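Local atomic coordinates of uncharacterized protein MJ1062 (Methanocaldococcus jannaschii, PDB entry 3EO4), a protein that is of unknown function, although this C-terminal GNAT-type domain of a longer protein, which also has a predicted glycosyltransferase part, probably transfers acyl groups. Residues E60-L68 against G79-N87; D21-S32 against P46-W56. One frame throughout, in Å; residues are numbered along the deposited sequence. Where two conformers were deposited one is given.

Contact 1. Residues E60-L68 against G79-N87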
# COMPACT_ATOMS: atom_id res chain seq x y z
N GLU A 60 -18.31 -12.59 5.69
CA GLU A 60 -19.16 -13.76 5.49
C GLU A 60 -19.53 -13.87 4.02
O GLU A 60 -19.65 -12.84 3.34
CB GLU A 60 -20.44 -13.64 6.30
CG GLU A 60 -20.38 -14.34 7.63
CD GLU A 60 -20.66 -13.39 8.78
OE1 GLU A 60 -20.89 -12.17 8.51
OE2 GLU A 60 -20.64 -13.85 9.96
N ASN A 61 -19.72 -15.10 3.56
CA ASN A 61 -20.19 -15.39 2.20
C ASN A 61 -19.32 -14.74 1.13
O ASN A 61 -19.82 -14.31 0.09
CB ASN A 61 -21.66 -14.97 2.04
CG ASN A 61 -22.58 -15.73 2.97
OD1 ASN A 61 -22.70 -16.95 2.87
ND2 ASN A 61 -23.22 -15.01 3.88
N ARG A 62 -18.03 -14.64 1.41
CA ARG A 62 -17.09 -14.08 0.46
C ARG A 62 -15.76 -14.79 0.54
O ARG A 62 -15.46 -15.47 1.52
CB ARG A 62 -16.90 -12.57 0.69
CG ARG A 62 -16.33 -12.18 2.04
CD ARG A 62 -16.19 -10.64 2.13
NE ARG A 62 -15.16 -10.07 1.26
CZ ARG A 62 -15.32 -8.94 0.55
NH1 ARG A 62 -16.47 -8.29 0.57
NH2 ARG A 62 -14.32 -8.46 -0.20
N VAL A 63 -14.98 -14.64 -0.52
CA VAL A 63 -13.62 -15.12 -0.58
C VAL A 63 -12.81 -13.94 -1.13
O VAL A 63 -13.28 -13.25 -2.05
CB VAL A 63 -13.50 -16.33 -1.52
CG1 VAL A 63 -12.01 -16.66 -1.83
CG2 VAL A 63 -14.23 -17.55 -0.94
N ASP A 64 -11.63 -13.71 -0.54
CA ASP A 64 -10.71 -12.70 -1.05
C ASP A 64 -9.39 -13.33 -1.42
O ASP A 64 -8.87 -14.19 -0.70
CB ASP A 64 -10.46 -11.62 0.00
CG ASP A 64 -11.70 -10.83 0.33
OD1 ASP A 64 -11.85 -9.72 -0.23
OD2 ASP A 64 -12.51 -11.33 1.14
N TRP A 65 -8.85 -12.93 -2.56
CA TRP A 65 -7.54 -13.42 -3.00
C TRP A 65 -6.58 -12.24 -3.15
O TRP A 65 -7.00 -11.10 -3.39
CB TRP A 65 -7.61 -14.12 -4.36
CG TRP A 65 -8.39 -15.40 -4.49
CD1 TRP A 65 -7.87 -16.68 -4.45
CD2 TRP A 65 -9.79 -15.55 -4.79
NE1 TRP A 65 -8.87 -17.60 -4.67
CE2 TRP A 65 -10.05 -16.94 -4.89
CE3 TRP A 65 -10.86 -14.65 -4.97
CZ2 TRP A 65 -11.34 -17.46 -5.15
CZ3 TRP A 65 -12.15 -15.17 -5.23
CH2 TRP A 65 -12.37 -16.56 -5.32
N ILE A 66 -5.30 -12.52 -2.99
CA ILE A 66 -4.24 -11.65 -3.43
C ILE A 66 -3.86 -12.10 -4.84
O ILE A 66 -3.76 -13.31 -5.12
CB ILE A 66 -2.98 -11.82 -2.52
CG1 ILE A 66 -3.33 -11.58 -1.05
CG2 ILE A 66 -1.87 -10.90 -2.94
CD1 ILE A 66 -3.90 -10.17 -0.80
N ILE A 67 -3.62 -11.13 -5.71
CA ILE A 67 -3.15 -11.37 -7.07
C ILE A 67 -1.62 -11.32 -7.10
O ILE A 67 -1.03 -10.32 -6.70
CB ILE A 67 -3.71 -10.31 -8.04
CG1 ILE A 67 -5.25 -10.22 -7.93
CG2 ILE A 67 -3.20 -10.56 -9.46
CD1 ILE A 67 -5.85 -8.98 -8.58
N LEU A 68 -1.00 -12.39 -7.56
CA LEU A 68 0.43 -12.47 -7.62
C LEU A 68 0.87 -12.36 -9.06
O LEU A 68 0.27 -12.98 -9.92
CB LEU A 68 0.86 -13.81 -7.07
CG LEU A 68 1.11 -14.03 -5.57
CD1 LEU A 68 0.42 -13.07 -4.64
CD2 LEU A 68 0.85 -15.51 -5.19
N GLY A 79 -2.26 -6.89 -6.41
CA GLY A 79 -3.65 -6.46 -6.25
C GLY A 79 -4.46 -7.45 -5.46
O GLY A 79 -3.92 -8.39 -4.84
N SER A 80 -5.78 -7.26 -5.48
CA SER A 80 -6.68 -8.18 -4.83
C SER A 80 -7.94 -8.38 -5.66
O SER A 80 -8.44 -7.44 -6.28
CB SER A 80 -7.06 -7.67 -3.46
OG SER A 80 -7.88 -8.64 -2.81
N VAL A 81 -8.45 -9.62 -5.65
CA VAL A 81 -9.71 -9.95 -6.33
C VAL A 81 -10.56 -10.74 -5.34
O VAL A 81 -10.02 -11.47 -4.49
CB VAL A 81 -9.46 -10.72 -7.67
CG1 VAL A 81 -8.89 -12.11 -7.44
CG2 VAL A 81 -10.74 -10.74 -8.56
N ASN A 82 -11.88 -10.55 -5.40
CA ASN A 82 -12.80 -11.07 -4.39
C ASN A 82 -14.18 -11.37 -4.99
O ASN A 82 -14.54 -10.79 -6.03
CB ASN A 82 -12.93 -10.10 -3.20
CG ASN A 82 -13.58 -8.77 -3.58
OD1 ASN A 82 -14.69 -8.74 -4.13
ND2 ASN A 82 -12.92 -7.67 -3.25
N VAL A 83 -14.92 -12.29 -4.34
CA VAL A 83 -16.34 -12.57 -4.64
C VAL A 83 -17.09 -12.56 -3.34
O VAL A 83 -16.63 -13.11 -2.35
CB VAL A 83 -16.60 -13.96 -5.30
CG1 VAL A 83 -15.81 -14.07 -6.57
CG2 VAL A 83 -16.13 -15.07 -4.40
N SER A 84 -18.25 -11.93 -3.35
CA SER A 84 -19.07 -11.86 -2.15
C SER A 84 -20.50 -12.18 -2.56
O SER A 84 -20.78 -12.37 -3.75
CB SER A 84 -18.93 -10.47 -1.52
OG SER A 84 -19.31 -9.45 -2.44
N GLN A 85 -21.40 -12.26 -1.58
CA GLN A 85 -22.78 -12.68 -1.81
C GLN A 85 -22.87 -14.10 -2.39
O GLN A 85 -23.69 -14.37 -3.26
CB GLN A 85 -23.53 -11.64 -2.68
CG GLN A 85 -23.44 -10.23 -2.10
CD GLN A 85 -24.01 -9.14 -3.01
OE1 GLN A 85 -23.32 -8.17 -3.31
NE2 GLN A 85 -25.28 -9.28 -3.40
N LEU A 86 -22.01 -15.00 -1.90
CA LEU A 86 -21.94 -16.40 -2.35
C LEU A 86 -23.15 -17.22 -1.93
O LEU A 86 -23.35 -18.33 -2.42
CB LEU A 86 -20.68 -17.08 -1.79
CG LEU A 86 -19.35 -16.71 -2.46
CD1 LEU A 86 -18.16 -17.30 -1.67
CD2 LEU A 86 -19.32 -17.08 -3.99
N ASN A 87 -23.93 -16.67 -0.99
CA ASN A 87 -25.18 -17.29 -0.58
C ASN A 87 -26.35 -16.98 -1.51
O ASN A 87 -27.48 -17.33 -1.21
CB ASN A 87 -25.52 -16.92 0.87
CG ASN A 87 -25.61 -15.42 1.11
OD1 ASN A 87 -26.35 -14.99 1.98
ND2 ASN A 87 -24.84 -14.62 0.36
O HOH W 1 -20.95 -11.54 1.28
O HOH W 2 -10.17 -7.91 -1.60
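Strands 63-68 and 79-84 run antiparallel, with Val-63 facing Val-83 and Trp-65 facing Val-81 in hydrogen-bonded pairs, and the axes of these short segments come within 4.4 Å. Trp-65 N donates to Val-81 O at 2.7 Å. Trp-65 O in turn takes two donors from opposite faces of its carbonyl plane: Val-81 N, and Ser-80 OG at 2.7 Å. Ser-80 can bend back to the neighbouring strand because OG stands anti to its own backbone N (chi1 -176°), and a small hydroxyl suits this non-hydrogen-bonded position opposite Ile-66. A water bridges Ser-80 OG, Asp-64 OD1 and Asn-82 ND2. On that same face Arg-62 grips Asp-64 side-on, NE to OD2 and NH2 to OD1, in the guanidinium plane and on the syn lone pairs; Arg-59 is a second partner of the carboxylate. Asp-64 OD1 also lies 3.2 Å from Asn-82 CB, the two side chains running side by side.

The other face is apolar. The indole edge of Trp-65 runs past Val-81 to Val-83, with CZ3 4.0 Å from Val-83 CG1, while Ile-67 CD1 lies over the backbone of Ser-80 and meets Val-81 CB. Helix 107-121 packs on this face.

Beyond the strands, Leu-86 N donates to Asn-61 O at 3.0 Å, and the amides of Asn-61 and Asn-87 stack with planes 4° apart. Asn-61, Leu-86 and Asn-87 line the pocket holding a bound polyether, at the end of a beta hairpin in the central sheet of the GNAT fold.

Contact 2. Residues D21-S32 against P46-W56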
# COMPACT_ATOMS: atom_id res chain seq x y z
N ASP A 21 -4.03 -12.83 7.16
CA ASP A 21 -3.89 -11.73 8.14
C ASP A 21 -2.75 -10.82 7.80
O ASP A 21 -2.80 -9.61 7.99
CB ASP A 21 -3.61 -12.29 9.54
CG ASP A 21 -4.87 -12.64 10.29
OD1 ASP A 21 -5.95 -12.58 9.68
OD2 ASP A 21 -4.78 -12.96 11.50
N ASN A 22 -1.67 -11.44 7.34
CA ASN A 22 -0.42 -10.73 7.02
C ASN A 22 -0.53 -9.75 5.84
O ASN A 22 0.29 -8.84 5.71
CB ASN A 22 0.71 -11.74 6.77
CG ASN A 22 0.99 -12.61 7.99
OD1 ASN A 22 1.26 -12.10 9.09
ND2 ASN A 22 0.91 -13.93 7.81
N ASP A 23 -1.55 -9.93 5.00
CA ASP A 23 -1.75 -9.13 3.79
C ASP A 23 -2.58 -7.89 4.08
O ASP A 23 -2.77 -7.05 3.21
CB ASP A 23 -2.47 -9.95 2.71
CG ASP A 23 -1.66 -11.18 2.24
OD1 ASP A 23 -2.23 -12.30 2.15
OD2 ASP A 23 -0.47 -11.03 1.96
N LEU A 24 -3.06 -7.78 5.32
CA LEU A 24 -4.11 -6.81 5.66
C LEU A 24 -3.67 -5.37 5.51
O LEU A 24 -4.44 -4.52 5.01
CB LEU A 24 -4.66 -7.06 7.06
CG LEU A 24 -5.71 -8.16 7.25
CD1 LEU A 24 -6.10 -8.26 8.72
CD2 LEU A 24 -6.95 -7.92 6.41
N GLU A 25 -2.43 -5.10 5.92
CA GLU A 25 -1.85 -3.75 5.86
C GLU A 25 -1.59 -3.34 4.43
O GLU A 25 -1.75 -2.19 4.10
CB GLU A 25 -0.56 -3.61 6.70
CG GLU A 25 -0.67 -4.03 8.20
CD GLU A 25 -0.26 -5.50 8.42
OE1 GLU A 25 -0.77 -6.40 7.70
OE2 GLU A 25 0.61 -5.77 9.28
N LEU A 26 -1.15 -4.28 3.60
CA LEU A 26 -0.91 -4.00 2.19
C LEU A 26 -2.23 -3.71 1.48
O LEU A 26 -2.34 -2.72 0.75
CB LEU A 26 -0.19 -5.15 1.52
CG LEU A 26 -0.07 -5.14 0.01
CD1 LEU A 26 0.65 -3.88 -0.45
CD2 LEU A 26 0.74 -6.39 -0.44
N LEU A 27 -3.22 -4.57 1.71
CA LEU A 27 -4.57 -4.32 1.21
C LEU A 27 -5.10 -2.97 1.68
O LEU A 27 -5.61 -2.19 0.87
CB LEU A 27 -5.53 -5.46 1.57
CG LEU A 27 -6.95 -5.28 0.98
CD1 LEU A 27 -7.02 -5.40 -0.58
CD2 LEU A 27 -8.00 -6.21 1.65
N MSE A 28 -4.97 -2.66 2.96
CA MSE A 28 -5.42 -1.32 3.40
C MSE A 28 -4.64 -0.20 2.68
O MSE A 28 -5.20 0.82 2.35
CB MSE A 28 -5.30 -1.13 4.91
CG MSE A 28 -5.85 0.19 5.38
SE MSE A 28 -5.78 0.35 7.33
CE MSE A 28 -3.89 -0.07 7.56
N ALA A 29 -3.35 -0.40 2.45
CA ALA A 29 -2.53 0.62 1.81
C ALA A 29 -2.98 0.94 0.37
O ALA A 29 -3.00 2.11 -0.05
CB ALA A 29 -1.07 0.25 1.85
N TRP A 30 -3.36 -0.09 -0.36
CA TRP A 30 -3.96 0.11 -1.67
C TRP A 30 -5.31 0.85 -1.60
O TRP A 30 -5.53 1.79 -2.35
CB TRP A 30 -4.18 -1.24 -2.33
CG TRP A 30 -2.92 -1.93 -2.75
CD1 TRP A 30 -1.73 -1.35 -3.16
CD2 TRP A 30 -2.75 -3.34 -2.84
NE1 TRP A 30 -0.83 -2.34 -3.51
CE2 TRP A 30 -1.43 -3.57 -3.32
CE3 TRP A 30 -3.59 -4.44 -2.59
CZ2 TRP A 30 -0.92 -4.87 -3.53
CZ3 TRP A 30 -3.08 -5.72 -2.79
CH2 TRP A 30 -1.75 -5.92 -3.28
N ARG A 31 -6.19 0.44 -0.71
CA ARG A 31 -7.51 1.08 -0.60
C ARG A 31 -7.52 2.49 -0.02
O ARG A 31 -8.57 3.16 -0.02
CB ARG A 31 -8.46 0.19 0.23
CG ARG A 31 -8.65 -1.19 -0.38
CD ARG A 31 -9.81 -1.92 0.28
NE ARG A 31 -11.05 -1.79 -0.51
CZ ARG A 31 -11.96 -0.84 -0.35
NH1 ARG A 31 -13.03 -0.83 -1.14
NH2 ARG A 31 -11.83 0.09 0.60
N SER A 32 -6.39 2.90 0.56
CA SER A 32 -6.26 4.21 1.17
C SER A 32 -5.59 5.16 0.21
O SER A 32 -5.31 6.28 0.54
CB SER A 32 -5.49 4.14 2.49
OG SER A 32 -6.12 3.23 3.40
N PRO A 46 -8.63 8.20 3.41
CA PRO A 46 -7.96 6.92 3.64
C PRO A 46 -8.72 6.12 4.71
O PRO A 46 -9.48 6.69 5.48
CB PRO A 46 -6.58 7.33 4.17
CG PRO A 46 -6.40 8.70 3.70
CD PRO A 46 -7.74 9.33 3.75
N LEU A 47 -8.49 4.82 4.75
CA LEU A 47 -9.15 3.95 5.74
C LEU A 47 -8.53 4.06 7.12
O LEU A 47 -7.40 4.48 7.25
CB LEU A 47 -9.04 2.50 5.27
CG LEU A 47 -10.14 1.84 4.45
CD1 LEU A 47 -10.97 2.80 3.59
CD2 LEU A 47 -9.56 0.70 3.64
N LYS A 48 -9.27 3.69 8.15
CA LYS A 48 -8.68 3.54 9.48
C LYS A 48 -8.55 2.05 9.76
O LYS A 48 -9.40 1.26 9.36
CB LYS A 48 -9.54 4.24 10.54
CG LYS A 48 -9.83 5.68 10.17
CD LYS A 48 -10.57 6.45 11.26
CE LYS A 48 -11.17 7.70 10.68
NZ LYS A 48 -11.83 8.51 11.72
N TRP A 49 -7.47 1.65 10.43
CA TRP A 49 -7.27 0.25 10.79
C TRP A 49 -8.52 -0.36 11.46
O TRP A 49 -8.98 -1.43 11.06
CB TRP A 49 -6.04 0.08 11.68
CG TRP A 49 -5.82 -1.34 12.13
CD1 TRP A 49 -6.02 -1.84 13.38
CD2 TRP A 49 -5.34 -2.43 11.33
NE1 TRP A 49 -5.71 -3.19 13.41
CE2 TRP A 49 -5.30 -3.57 12.15
CE3 TRP A 49 -4.96 -2.56 9.97
CZ2 TRP A 49 -4.87 -4.82 11.69
CZ3 TRP A 49 -4.55 -3.82 9.50
CH2 TRP A 49 -4.50 -4.92 10.37
N GLU A 50 -9.10 0.33 12.44
CA GLU A 50 -10.26 -0.22 13.14
C GLU A 50 -11.40 -0.59 12.17
O GLU A 50 -11.96 -1.66 12.28
CB GLU A 50 -10.73 0.69 14.29
CG GLU A 50 -11.49 1.92 13.82
CD GLU A 50 -10.95 3.19 14.41
OE1 GLU A 50 -11.57 3.67 15.40
OE2 GLU A 50 -9.92 3.72 13.89
N GLU A 51 -11.66 0.27 11.18
CA GLU A 51 -12.66 -0.01 10.14
C GLU A 51 -12.24 -1.18 9.25
O GLU A 51 -13.03 -2.07 8.94
CB GLU A 51 -12.84 1.20 9.23
CG GLU A 51 -13.22 2.50 9.91
CD GLU A 51 -13.06 3.72 8.98
OE1 GLU A 51 -12.33 3.64 7.94
OE2 GLU A 51 -13.66 4.78 9.31
N HIS A 52 -10.99 -1.15 8.82
CA HIS A 52 -10.46 -2.20 8.00
C HIS A 52 -10.49 -3.57 8.71
O HIS A 52 -10.82 -4.59 8.10
CB HIS A 52 -9.04 -1.84 7.60
CG HIS A 52 -8.42 -2.78 6.63
ND1 HIS A 52 -8.96 -3.02 5.38
CD2 HIS A 52 -7.29 -3.52 6.71
CE1 HIS A 52 -8.20 -3.89 4.74
NE2 HIS A 52 -7.17 -4.21 5.52
N TYR A 53 -10.12 -3.57 9.98
CA TYR A 53 -9.99 -4.80 10.72
C TYR A 53 -11.37 -5.34 11.13
O TYR A 53 -11.60 -6.54 11.19
CB TYR A 53 -9.09 -4.60 11.96
CG TYR A 53 -8.64 -5.91 12.57
CD1 TYR A 53 -7.78 -6.75 11.86
CD2 TYR A 53 -9.09 -6.32 13.82
CE1 TYR A 53 -7.36 -7.94 12.37
CE2 TYR A 53 -8.67 -7.54 14.36
CZ TYR A 53 -7.79 -8.34 13.60
OH TYR A 53 -7.33 -9.55 14.05
N SER A 54 -12.29 -4.42 11.39
CA SER A 54 -13.67 -4.81 11.67
C SER A 54 -14.31 -5.44 10.42
O SER A 54 -15.06 -6.41 10.54
CB SER A 54 -14.45 -3.63 12.22
OG SER A 54 -15.83 -3.81 12.06
N TRP A 55 -13.99 -4.92 9.22
CA TRP A 55 -14.37 -5.60 7.97
C TRP A 55 -13.85 -7.04 7.96
O TRP A 55 -14.59 -7.98 7.72
CB TRP A 55 -13.88 -4.83 6.73
CG TRP A 55 -13.91 -5.65 5.47
CD1 TRP A 55 -14.99 -5.89 4.69
CD2 TRP A 55 -12.80 -6.37 4.85
NE1 TRP A 55 -14.64 -6.70 3.62
CE2 TRP A 55 -13.31 -7.02 3.71
CE3 TRP A 55 -11.45 -6.53 5.17
CZ2 TRP A 55 -12.52 -7.81 2.88
CZ3 TRP A 55 -10.64 -7.33 4.34
CH2 TRP A 55 -11.18 -7.96 3.21
N TRP A 56 -12.57 -7.19 8.27
CA TRP A 56 -11.89 -8.48 8.20
C TRP A 56 -12.48 -9.52 9.15
O TRP A 56 -12.66 -10.68 8.76
CB TRP A 56 -10.40 -8.27 8.46
CG TRP A 56 -9.65 -9.51 8.75
CD1 TRP A 56 -9.23 -9.94 9.97
CD2 TRP A 56 -9.20 -10.48 7.81
NE1 TRP A 56 -8.54 -11.12 9.85
CE2 TRP A 56 -8.51 -11.47 8.53
CE3 TRP A 56 -9.31 -10.60 6.42
CZ2 TRP A 56 -7.94 -12.59 7.90
CZ3 TRP A 56 -8.73 -11.72 5.80
CH2 TRP A 56 -8.05 -12.68 6.54
O HOH W 3 -4.91 4.20 5.88
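A helix-helix interface of the GNAT domain joins helix 24-31 to helix 49-56, with Leu-24 as a knob in a hole formed by Trp-49, His-52, Tyr-53 and Trp-56. Its branched end suits a cage of rings: CD1 sits over the five-membered ring of Trp-56, 3.7 Å from the centroid, while CD2 lies over the same indole nearer CE3, and CB meets Trp-49 CH2.

His-52 NE2 donates to Leu-24 O at 2.8 Å, a bent bond (131°) tilted from both the imidazole and carbonyl planes. Met-28 N reaches that oxygen from the opposite face, so the histidine bonds to this carbonyl while the helix keeps its own Met-28 to Leu-24 hydrogen bond.

Selenomethionine Met-28 lays CB over the imidazole face. Its chain is extended through chi2 and then turns at chi3 (53°), bringing CE to the edge of Trp-49, 3.6 Å from CE3; SE makes a Met-aromatic contact at that ring edge, 5.4 Å from the six-membered centroid.

Farther along, Leu-47 N donates to Ser-32 OG at 3.2 Å, and Leu-47 CD2 rests against Arg-31 CB. Lys-77 of the second subunit forms a salt bridge with Glu-25, and Arg-76 of that subunit makes a cation-pi contact with Trp-49. This aromatic-rich helix pair thus belongs to both the GNAT fold and the dimer interface.

How the contacts relate
The two contacts follow one another along the chain, since helix 49-58 leads into strand 63-71, and their centres lie about 15 Å apart. They meet where helix 24-31 and the tryptophans of contact 2 lean on the hairpin of contact 1: Trp-30 CH2 comes within 3.3 Å of Gly-79 N, Leu-27 CD1 within 3.7 Å of Ser-80 CB, and Trp-55 CZ2 within 3.6 Å of Arg-62 NH2. Bound MES, probably from the crystallisation liquor, is hydrogen-bonded to Asn-82 and salt-bridged to Arg-31, probably through one sulfonate that spans the two contacts. The polyether pocket, by contrast, draws on contact 1 and not contact 2, and is completed by Thr-88, Ile-122, Gly-123 and Tyr-124.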